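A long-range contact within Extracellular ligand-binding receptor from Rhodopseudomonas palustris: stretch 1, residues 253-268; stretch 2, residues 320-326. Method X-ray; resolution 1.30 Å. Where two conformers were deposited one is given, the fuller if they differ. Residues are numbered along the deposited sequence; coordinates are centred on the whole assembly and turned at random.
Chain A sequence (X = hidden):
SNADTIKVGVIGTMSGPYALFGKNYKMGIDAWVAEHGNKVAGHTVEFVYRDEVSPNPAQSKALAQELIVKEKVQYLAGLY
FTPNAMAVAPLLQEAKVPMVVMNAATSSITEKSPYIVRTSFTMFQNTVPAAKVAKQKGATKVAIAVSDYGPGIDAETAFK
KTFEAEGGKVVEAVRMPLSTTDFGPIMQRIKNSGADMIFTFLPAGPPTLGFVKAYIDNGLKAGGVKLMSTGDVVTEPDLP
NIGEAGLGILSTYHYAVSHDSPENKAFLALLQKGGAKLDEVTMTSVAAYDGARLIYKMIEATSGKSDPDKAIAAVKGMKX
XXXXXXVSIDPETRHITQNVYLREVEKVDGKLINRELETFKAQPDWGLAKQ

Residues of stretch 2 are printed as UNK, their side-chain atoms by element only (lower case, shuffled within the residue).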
ATOM      1  N   TYR A 253       7.594  -5.987   2.356  1.00  5.98           N
ATOM      2  CA  TYR A 253       6.660  -4.900   2.532  1.00  5.81           C
ATOM      3  C   TYR A 253       7.255  -3.837   3.413  1.00  4.79           C
ATOM      4  O   TYR A 253       8.174  -4.087   4.230  1.00  5.78           O
ATOM      5  CB  TYR A 253       5.361  -5.365   3.186  1.00  6.02           C
ATOM      6  CG  TYR A 253       4.060  -4.779   2.651  1.00  5.27           C
ATOM      7  CD1 TYR A 253       3.869  -4.548   1.262  1.00  5.62           C
ATOM      8  CD2 TYR A 253       2.946  -4.590   3.496  1.00  6.38           C
ATOM      9  CE1 TYR A 253       2.634  -4.138   0.748  1.00  6.11           C
ATOM     10  CE2 TYR A 253       1.698  -4.240   2.989  1.00  6.72           C
ATOM     11  CZ  TYR A 253       1.547  -4.018   1.630  1.00  6.42           C
ATOM     12  OH  TYR A 253       0.292  -3.665   1.162  1.00  7.14           O
ATOM     13  N   HIS A 254       6.696  -2.640   3.298  1.00  5.41           N
ATOM     14  CA  HIS A 254       7.145  -1.449   4.021  1.00  5.52           C
ATOM     15  C   HIS A 254       6.550  -1.319   5.433  1.00  5.27           C
ATOM     16  O   HIS A 254       6.994  -0.480   6.199  1.00  6.99           O
ATOM     17  CB  HIS A 254       6.784  -0.204   3.180  1.00  5.77           C
ATOM     18  CG  HIS A 254       5.323  -0.163   2.928  1.00  5.21           C
ATOM     19  ND1 HIS A 254       4.679  -1.118   2.166  1.00  6.12           N
ATOM     20  CD2 HIS A 254       4.350   0.655   3.464  1.00  5.46           C
ATOM     21  CE1 HIS A 254       3.353  -0.900   2.239  1.00  6.24           C
ATOM     22  NE2 HIS A 254       3.136   0.188   3.011  1.00  5.80           N
ATOM     23  N   TYR A 255       5.545  -2.120   5.766  1.00  5.85           N
ATOM     24  CA  TYR A 255       4.932  -2.018   7.085  1.00  6.04           C
ATOM     25  C   TYR A 255       4.476  -3.378   7.557  1.00  5.76           C
ATOM     26  O   TYR A 255       3.802  -4.105   6.814  1.00  7.03           O
ATOM     27  CB  TYR A 255       3.729  -1.031   7.108  1.00  6.82           C
ATOM     28  CG  TYR A 255       3.125  -0.906   8.506  1.00  5.80           C
ATOM     29  CD1 TYR A 255       3.875  -0.342   9.546  1.00  6.93           C
ATOM     30  CD2 TYR A 255       1.856  -1.427   8.818  1.00  6.76           C
ATOM     31  CE1 TYR A 255       3.367  -0.260  10.840  1.00  6.58           C
ATOM     32  CE2 TYR A 255       1.341  -1.306  10.122  1.00  6.99           C
ATOM     33  CZ  TYR A 255       2.120  -0.771  11.124  1.00  6.65           C
ATOM     34  OH  TYR A 255       1.610  -0.708  12.407  1.00  7.65           O
ATOM     35  N   ALA A 256       4.742  -3.658   8.836  1.00  5.66           N
ATOM     36  CA  ALA A 256       4.142  -4.788   9.560  1.00  5.72           C
ATOM     37  C   ALA A 256       3.574  -4.277  10.872  1.00  5.94           C
ATOM     38  O   ALA A 256       4.221  -3.470  11.547  1.00  6.43           O
ATOM     39  CB  ALA A 256       5.157  -5.912   9.843  1.00  6.92           C
ATOM     40  N   VAL A 257       2.401  -4.766  11.254  1.00  6.51           N
ATOM     41  CA  VAL A 257       1.801  -4.385  12.534  1.00  7.09           C
ATOM     42  C   VAL A 257       2.760  -4.763  13.672  1.00  6.60           C
ATOM     43  O   VAL A 257       2.823  -4.076  14.701  1.00  8.15           O
ATOM     44  CB  VAL A 257       0.440  -5.057  12.708  1.00  8.14           C
ATOM     45  CG1 VAL A 257      -0.137  -4.815  14.098  1.00 11.22           C
ATOM     46  CG2 VAL A 257      -0.506  -4.546  11.629  1.00 10.75           C
ATOM     47  N   SER A 258       3.545  -5.821  13.470  1.00  6.88           N
ATOM     48  CA  SER A 258       4.514  -6.287  14.473  1.00  7.69           C
ATOM     49  C   SER A 258       5.797  -5.450  14.502  1.00  7.31           C
ATOM     50  O   SER A 258       6.711  -5.746  15.302  1.00  8.69           O
ATOM     51  CB  SER A 258       4.907  -7.714  14.171  1.00  9.88           C
ATOM     52  OG  SER A 258       5.696  -7.751  12.991  1.00 11.20           O
ATOM     53  N   HIS A 259       5.920  -4.394  13.687  1.00  7.63           N
ATOM     54  CA  HIS A 259       7.195  -3.663  13.653  1.00  7.64           C
ATOM     55  C   HIS A 259       7.632  -3.246  15.050  1.00  7.16           C
ATOM     56  O   HIS A 259       6.856  -2.589  15.783  1.00  7.81           O
ATOM     57  CB  HIS A 259       7.087  -2.431  12.723  1.00  7.58           C
ATOM     58  CG  HIS A 259       8.383  -1.699  12.577  1.00  6.32           C
ATOM     59  ND1 HIS A 259       9.477  -2.267  11.976  1.00  6.91           N
ATOM     60  CD2 HIS A 259       8.744  -0.417  12.956  1.00  7.32           C
ATOM     61  CE1 HIS A 259      10.487  -1.378  11.976  1.00  7.58           C
ATOM     62  NE2 HIS A 259      10.050  -0.244  12.568  1.00  8.13           N
ATOM     63  N   ASP A 260       8.890  -3.535  15.401  1.00  7.62           N
ATOM     64  CA  ASP A 260       9.348  -3.304  16.780  1.00  8.10           C
ATOM     65  C   ASP A 260      10.053  -1.963  16.856  1.00  9.90           C
ATOM     66  O   ASP A 260      11.273  -1.862  16.590  1.00 12.70           O
ATOM     67  CB  ASP A 260      10.271  -4.458  17.147  1.00 10.88           C
ATOM     68  CG  ASP A 260      10.643  -4.446  18.613  1.00 12.26           C
ATOM     69  OD1 ASP A 260      10.409  -3.428  19.334  1.00 15.17           O
ATOM     70  OD2 ASP A 260      11.321  -5.435  19.029  1.00 17.30           O
ATOM     71  N   SER A 261       9.291  -0.911  17.163  1.00  9.01           N
ATOM     72  CA  SER A 261       9.864   0.428  17.390  1.00  8.80           C
ATOM     73  C   SER A 261       8.984   1.164  18.359  1.00  9.21           C
ATOM     74  O   SER A 261       7.797   0.871  18.445  1.00  9.54           O
ATOM     75  CB  SER A 261      10.032   1.235  16.092  1.00  9.68           C
ATOM     76  OG  SER A 261       8.731   1.651  15.657  1.00  8.34           O
ATOM     77  N   PRO A 262       9.554   2.153  19.059  1.00  9.57           N
ATOM     78  CA  PRO A 262       8.695   2.940  19.952  1.00 10.20           C
ATOM     79  C   PRO A 262       7.577   3.641  19.193  1.00  8.99           C
ATOM     80  O   PRO A 262       6.466   3.788  19.707  1.00 10.01           O
ATOM     81  CB  PRO A 262       9.666   3.975  20.552  1.00 13.94           C
ATOM     82  CG  PRO A 262      11.007   3.341  20.437  1.00 16.37           C
ATOM     83  CD  PRO A 262      10.993   2.454  19.232  1.00 11.37           C
ATOM     84  N   GLU A 263       7.873   4.142  17.997  0.50  8.92           N
ATOM     85  CA  GLU A 263       6.845   4.863  17.266  0.50  9.17           C
ATOM     86  C   GLU A 263       5.712   3.941  16.837  0.50  7.95           C
ATOM     87  O   GLU A 263       4.551   4.346  16.836  0.50  9.15           O
ATOM     88  CB  GLU A 263       7.441   5.589  16.054  0.50 11.18           C
ATOM     89  CG  GLU A 263       6.444   6.448  15.319  0.50 12.65           C
ATOM     90  CD  GLU A 263       5.709   7.441  16.216  0.50 18.77           C
ATOM     91  OE1 GLU A 263       6.259   7.820  17.264  0.50 27.52           O
ATOM     92  OE2 GLU A 263       4.561   7.810  15.840  0.50 22.80           O
ATOM     93  N   ASN A 264       6.029   2.703  16.448  1.00  6.81           N
ATOM     94  CA  ASN A 264       4.941   1.788  16.113  1.00  6.31           C
ATOM     95  C   ASN A 264       4.128   1.406  17.356  1.00  7.14           C
ATOM     96  O   ASN A 264       2.909   1.349  17.279  1.00  7.41           O
ATOM     97  CB  ASN A 264       5.438   0.544  15.386  1.00  6.84           C
ATOM     98  CG  ASN A 264       4.279  -0.227  14.777  1.00  6.82           C
ATOM     99  OD1 ASN A 264       3.366   0.388  14.174  1.00  7.16           O
ATOM    100  ND2 ASN A 264       4.273  -1.541  14.936  1.00  6.84           N
ATOM    101  N   LYS A 265       4.790   1.196  18.495  1.00  7.89           N
ATOM    102  CA  LYS A 265       4.036   0.877  19.719  1.00  7.90           C
ATOM    103  C   LYS A 265       3.102   2.030  20.070  1.00  7.48           C
ATOM    104  O   LYS A 265       1.932   1.809  20.457  1.00  8.73           O
ATOM    105  CB  LYS A 265       5.025   0.593  20.839  1.00 10.11           C
ATOM    106  CG  LYS A 265       5.800  -0.701  20.626  1.00 11.84           C
ATOM    107  CD  LYS A 265       6.881  -0.850  21.704  1.00 18.60           C
ATOM    108  CE  LYS A 265       7.449  -2.255  21.834  1.00 26.92           C
ATOM    109  NZ  LYS A 265       8.081  -2.531  20.562  1.00 27.93           N
ATOM    110  N   ALA A 266       3.569   3.270  19.914  1.00  7.40           N
ATOM    111  CA  ALA A 266       2.736   4.413  20.208  1.00  8.15           C
ATOM    112  C   ALA A 266       1.559   4.502  19.217  1.00  7.20           C
ATOM    113  O   ALA A 266       0.439   4.789  19.605  1.00  8.10           O
ATOM    114  CB  ALA A 266       3.591   5.680  20.149  1.00  9.96           C
ATOM    115  N   PHE A 267       1.822   4.237  17.944  1.00  7.16           N
ATOM    116  CA  PHE A 267       0.778   4.263  16.910  1.00  6.72           C
ATOM    117  C   PHE A 267      -0.282   3.222  17.208  1.00  7.68           C
ATOM    118  O   PHE A 267      -1.470   3.535  17.094  1.00  7.37           O
ATOM    119  CB  PHE A 267       1.465   3.939  15.573  1.00  6.85           C
ATOM    120  CG  PHE A 267       0.539   3.763  14.376  1.00  6.37           C
ATOM    121  CD1 PHE A 267      -0.360   4.784  13.987  1.00  6.65           C
ATOM    122  CD2 PHE A 267       0.606   2.594  13.614  1.00  7.22           C
ATOM    123  CE1 PHE A 267      -1.174   4.630  12.878  1.00  7.48           C
ATOM    124  CE2 PHE A 267      -0.190   2.454  12.492  1.00  8.96           C
ATOM    125  CZ  PHE A 267      -1.097   3.443  12.136  1.00  7.47           C
ATOM    126  N   LEU A 268       0.100   1.995  17.597  1.00  6.76           N
ATOM    127  CA  LEU A 268      -0.906   0.983  17.908  1.00  7.09           C
ATOM    128  C   LEU A 268      -1.749   1.422  19.104  1.00  6.98           C
ATOM    129  O   LEU A 268      -2.978   1.221  19.120  1.00  8.04           O
ATOM    130  CB  LEU A 268      -0.200  -0.346  18.176  1.00  7.99           C
ATOM    131  CG  LEU A 268       0.508  -0.957  16.945  1.00  9.10           C
ATOM    132  CD1 LEU A 268       1.166  -2.272  17.318  1.00 12.55           C
ATOM    133  CD2 LEU A 268      -0.391  -1.135  15.715  1.00 11.45           C
ATOM    134  N   UNK A 320      11.074  12.085   8.507  1.00  8.98           N
ATOM    135  CA  UNK A 320      10.556  11.875   9.858  1.00  9.43           C
ATOM    136  C   UNK A 320      10.581  10.398  10.188  1.00  8.03           C
ATOM    137  O   UNK A 320      10.926   9.567   9.339  1.00  8.74           O
ATOM    138  c   UNK A 320       7.131  10.834   9.808  1.00 10.14           C
ATOM    139  c   UNK A 320       6.596  11.508   5.296  1.00 10.69           C
ATOM    140  c   UNK A 320       7.695  12.360   5.482  1.00 11.59           C
ATOM    141  c   UNK A 320       8.273  12.538   6.742  1.00 11.36           C
ATOM    142  c   UNK A 320       6.580  10.960   7.611  1.00  8.60           C
ATOM    143  c   UNK A 320       7.720  11.836   7.845  1.00  9.35           C
ATOM    144  c   UNK A 320       6.028  10.805   6.346  1.00 10.17           C
ATOM    145  c   UNK A 320       9.146  12.502  10.029  1.00 11.59           C
ATOM    146  n   UNK A 320       6.254  10.403   8.832  1.00 10.19           N
ATOM    147  c   UNK A 320       8.042  11.746   9.279  1.00  9.66           C
ATOM    148  N   UNK A 321      10.272  10.062  11.437  1.00  9.74           N
ATOM    149  CA  UNK A 321      10.143   8.680  11.851  1.00  9.35           C
ATOM    150  C   UNK A 321       8.655   8.284  11.875  1.00  8.68           C
ATOM    151  O   UNK A 321       7.876   8.812  12.666  1.00 10.46           O
ATOM    152  c   UNK A 321      10.785   6.871  13.470  1.00 14.32           C
ATOM    153  c   UNK A 321      10.800   8.374  13.215  1.00 13.56           C
ATOM    154  c   UNK A 321      12.235   8.934  13.292  1.00 15.57           C
ATOM    155  N   UNK A 322       8.275   7.460  10.903  1.00  6.92           N
ATOM    156  CA  UNK A 322       6.924   6.896  10.819  1.00  7.09           C
ATOM    157  C   UNK A 322       6.812   5.703  11.768  1.00  6.49           C
ATOM    158  O   UNK A 322       7.823   5.086  12.093  1.00  6.83           O
ATOM    159  c   UNK A 322       6.743   6.455   9.352  1.00  6.48           C
ATOM    160  o   UNK A 322       5.569   5.664   9.174  1.00  6.36           O
ATOM    161  N   UNK A 323       5.594   5.279  12.103  1.00  6.13           N
ATOM    162  CA  UNK A 323       5.440   3.981  12.778  1.00  6.62           C
ATOM    163  C   UNK A 323       6.117   2.854  11.992  1.00  5.87           C
ATOM    164  O   UNK A 323       6.543   1.857  12.582  1.00  7.38           O
ATOM    165  c   UNK A 323       3.922   3.802  12.835  1.00  7.44           C
ATOM    166  c   UNK A 323       4.311   6.012  12.010  1.00  7.26           C
ATOM    167  c   UNK A 323       3.426   5.228  12.949  1.00  7.66           C
ATOM    168  N   UNK A 324       6.234   3.000  10.654  1.00  5.77           N
ATOM    169  CA  UNK A 324       6.840   1.915   9.845  1.00  5.98           C
ATOM    170  C   UNK A 324       8.361   1.871   9.854  1.00  5.60           C
ATOM    171  O   UNK A 324       8.952   0.874   9.391  1.00  6.72           O
ATOM    172  c   UNK A 324       6.420   3.398   6.229  1.00  6.07           C
ATOM    173  c   UNK A 324       6.354   2.031   8.385  1.00  5.68           C
ATOM    174  c   UNK A 324       4.440   4.628   5.408  1.00  4.76           C
ATOM    175  n   UNK A 324       3.422   5.479   5.665  1.00  6.16           N
ATOM    176  n   UNK A 324       4.592   4.065   4.200  1.00  5.73           N
ATOM    177  c   UNK A 324       7.102   3.122   7.580  1.00  6.22           C
ATOM    178  n   UNK A 324       5.277   4.297   6.412  1.00  5.03           N
ATOM    179  N   UNK A 325       9.017   2.979  10.275  1.00  6.11           N
ATOM    180  CA  UNK A 325      10.474   3.166  10.106  1.00  7.75           C
ATOM    181  C   UNK A 325      10.752   4.603   9.691  1.00  6.71           C
ATOM    182  O   UNK A 325       9.831   5.402   9.500  1.00  7.23           O
ATOM    183  N   UNK A 326      12.028   4.938   9.539  0.50  6.93           N
ATOM    184  CA  UNK A 326      12.418   6.271   9.030  0.50  7.77           C
ATOM    185  C   UNK A 326      11.958   6.417   7.587  0.50  8.13           C
ATOM    186  O   UNK A 326      12.100   5.474   6.794  0.50  8.32           O
ATOM    187  c   UNK A 326      15.789   6.802  10.905  0.50 16.82           C
ATOM    188  c   UNK A 326      13.936   6.437   9.163  0.50 10.34           C
ATOM    189  o   UNK A 326      16.666   6.799  10.011  0.50 24.08           O
ATOM    190  o   UNK A 326      16.017   7.118  12.088  0.50 25.29           O
ATOM    191  c   UNK A 326      14.383   6.351  10.611  0.50 13.47           C
TER
HETATM  192  O   HOH W   1       7.252  -1.792   9.456  1.00  7.75           O
HETATM  193  O   HOH W   2       9.478   3.432  13.743  1.00 11.41           O

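Position 320 carries ten side-chain atoms, nine carbons and one nitrogen. One carbon leads into fused five- and six-membered rings. Only an indole fits, and none of it reaches stretch 1. The residue is Trp320.

Position 321 has three side-chain carbons, one of them bearing the other two. The branch lies next to the backbone, and CA to CB points toward stretch 1. A branch carbon lies 4.4 Å from CB of Glu263. With carbons alone in this fork, the residue is Val321.

Position 322 has one carbon and one oxygen. CA to CB points away from stretch 1, and the side chain makes no contact there. The oxygen accepts hydrogen bonds from within its own stretch, from the backbone N of position 324 at 3.1 Å among others. This is Ser322.

Position 323 has three carbons that close a ring onto its own backbone N. A ring carbon sits 3.5 Å from CB of Phe267, and CB lies 3.7 Å from OD1 of Asn264. The closed ring identifies Pro323. It occupies the second place of a type I turn running from 322 to 325.

Position 324 has three carbons, a nitrogen, then a carbon carrying two more nitrogens. That is a guanidinium. CB lies 3.4 Å from O of His254 and 3.6 Å from CD1 of Tyr255, at the edge of the tyrosine ring. A terminal nitrogen comes within 3.5 Å of CD2 of His254. The residue is Arg324. Its NE donates to OG of Ser322 at 3.1 Å, and the side chain extends away from the turn to His254.

Position 325 has no side-chain atoms. Phi is 139° and psi 178°, where a CB would jam against the preceding carbonyl O. This is Gly325. Its N donates to O of Ser322 at 3.0 Å and closes the turn.

Position 326 has three carbons, the third carrying two oxygens. It does not touch stretch 1. The carboxylate on a three-carbon chain gives Glu326.

The contact works by packing, with no direct hydrogen bond between the stretches. Pro323 covers the start of the helix, against Glu263, Asn264 and Phe267. The imidazole of His259 lies with one face to O of Arg324. Water adds polar links: water 1 accepts from N of Ala256 and donates to O of Arg324, while water 2 joins OG of Ser261 to O of Ser322. OG of Ser261 also caps the helix, accepting from N of Asn264.

Stretch 2 (320-326) WVSPRGE
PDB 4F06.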